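Local coordinates for protein nucleoside phosphorylase, putative (Trypanosoma brucei, PDB 3BJE) that catalyses the reversible phosphorolysis of uridine to uracil and ribose 1-phosphate, working as a homodimer, at residues A245-S248 against C253-R256. Sequence-based numbering, arbitrary orientation.
Sequences ATAS and CQGR. With URA (uracil), chain D.
Gln254 OE1 is gripped by two donors: N3 of the bound uracil gives it a nearly straight hydrogen bond (2.8 Å, N-H...O 173°), and Arg256 NH1 reaches it at 3.2 Å. The second approach is less favourable, since the arginine nitrogen stands above the amide carbonyl plane, although OE1 itself lies close to the guanidinium plane. On the other amide branch, Gln254 NE2 donates to uracil O2 at 3.0 Å, so the carboxamide reads the O2/N3 edge of the base with both its atoms; a further bond from NE2 to the Gly249 carbonyl, together with the uracil bonds, is consistent with this orientation of the amide. Uracil O4 is held by Arg256 NH2 (2.9 Å, 167°), with a weak second bond from NH1. This Gln-Arg pair is the pyrimidine-recognition element of uridine phosphorylases in the nucleoside phosphorylase superfamily, here on the loop that follows strand 239-246. The glutamine stem packs against Ala247, the first residue past the strand: with CG anti to the carbonyl carbon (chi1 -59°) and the chain extended beyond it, Gln254 CG meets Ala247 CB at 3.5 Å. No direct hydrogen bond joins 245-248 to 253-256; instead a water accepts from Ser248 N (3.0 Å) and donates to Cys253 O (2.8 Å). Cys253 SG lies 3.7 Å from Ser248 O, a van der Waals contact. The second subunit also reaches this spot: its Asn172 bonds Ser248 OG, its Thr173 bonds Ser248 O and its Glu101 accepts from Cys253 N.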
loop_
_atom_site.group_PDB
_atom_site.type_symbol
_atom_site.label_atom_id
_atom_site.label_comp_id
_atom_site.label_asym_id
_atom_site.label_seq_id
_atom_site.Cartn_x
_atom_site.Cartn_y
_atom_site.Cartn_z
ATOM N N ALA A 245 13.662 -5.229 -7.314
ATOM C CA ALA A 245 12.331 -5.726 -7.669
ATOM C C ALA A 245 11.329 -5.289 -6.615
ATOM O O ALA A 245 11.508 -5.567 -5.431
ATOM C CB ALA A 245 12.354 -7.254 -7.785
ATOM N N THR A 246 10.288 -4.593 -7.044
ATOM C CA THR A 246 9.280 -4.082 -6.142
ATOM C C THR A 246 7.963 -4.865 -6.245
ATOM O O THR A 246 7.432 -5.093 -7.327
ATOM C CB THR A 246 9.003 -2.595 -6.418
ATOM O OG1 THR A 246 10.212 -1.847 -6.246
ATOM C CG2 THR A 246 7.883 -2.011 -5.500
ATOM N N ALA A 247 7.446 -5.213 -5.067
ATOM C CA ALA A 247 6.312 -6.102 -4.911
ATOM C C ALA A 247 5.081 -5.369 -4.404
ATOM O O ALA A 247 5.181 -4.319 -3.740
ATOM C CB ALA A 247 6.665 -7.199 -3.900
ATOM N N SER A 248 3.905 -5.950 -4.690
ATOM C CA SER A 248 2.596 -5.425 -4.242
ATOM C C SER A 248 2.077 -6.134 -2.977
ATOM O O SER A 248 0.879 -6.248 -2.732
ATOM C CB SER A 248 1.590 -5.498 -5.376
ATOM O OG SER A 248 1.495 -6.805 -5.927
ATOM N N CYS A 253 3.371 -12.333 -2.419
ATOM C CA CYS A 253 3.832 -11.326 -3.384
ATOM C C CYS A 253 5.323 -11.198 -3.549
ATOM O O CYS A 253 5.775 -10.599 -4.526
ATOM C CB CYS A 253 3.254 -9.982 -3.005
ATOM S SG CYS A 253 1.447 -9.891 -3.209
ATOM N N GLN A 254 6.078 -11.690 -2.566
ATOM C CA GLN A 254 7.540 -11.797 -2.621
ATOM C C GLN A 254 8.013 -13.264 -2.627
ATOM O O GLN A 254 9.157 -13.533 -2.349
ATOM C CB GLN A 254 8.197 -10.990 -1.494
ATOM C CG GLN A 254 7.844 -9.510 -1.521
ATOM C CD GLN A 254 8.590 -8.655 -0.506
ATOM O OE1 GLN A 254 9.698 -9.023 -0.050
ATOM N NE2 GLN A 254 8.017 -7.487 -0.183
ATOM N N GLY A 255 7.128 -14.210 -2.947
ATOM C CA GLY A 255 7.517 -15.613 -3.002
ATOM C C GLY A 255 7.680 -16.298 -1.649
ATOM O O GLY A 255 8.265 -17.373 -1.578
ATOM N N ARG A 256 7.159 -15.695 -0.572
ATOM C CA ARG A 256 7.102 -16.367 0.728
ATOM C C ARG A 256 5.942 -17.364 0.753
ATOM O O ARG A 256 4.849 -17.064 0.276
ATOM C CB ARG A 256 6.968 -15.363 1.884
ATOM C CG ARG A 256 8.203 -14.506 2.119
ATOM C CD ARG A 256 8.038 -13.561 3.293
ATOM N NE ARG A 256 9.334 -13.054 3.712
ATOM C CZ ARG A 256 9.948 -11.983 3.210
ATOM N NH1 ARG A 256 9.385 -11.226 2.285
ATOM N NH2 ARG A 256 11.153 -11.652 3.650
HETATM N N1 URA D . 11.152 -5.500 3.214
HETATM C C2 URA D . 10.566 -6.175 2.200
HETATM O O2 URA D . 9.674 -5.636 1.471
HETATM N N3 URA D . 10.906 -7.432 1.964
HETATM C C4 URA D . 11.826 -8.063 2.719
HETATM O O4 URA D . 12.107 -9.242 2.445
HETATM C C5 URA D . 12.426 -7.397 3.770
HETATM C C6 URA D . 12.061 -6.084 4.002
HETATM O O HOH W 1 4.459 -8.587 -5.929
#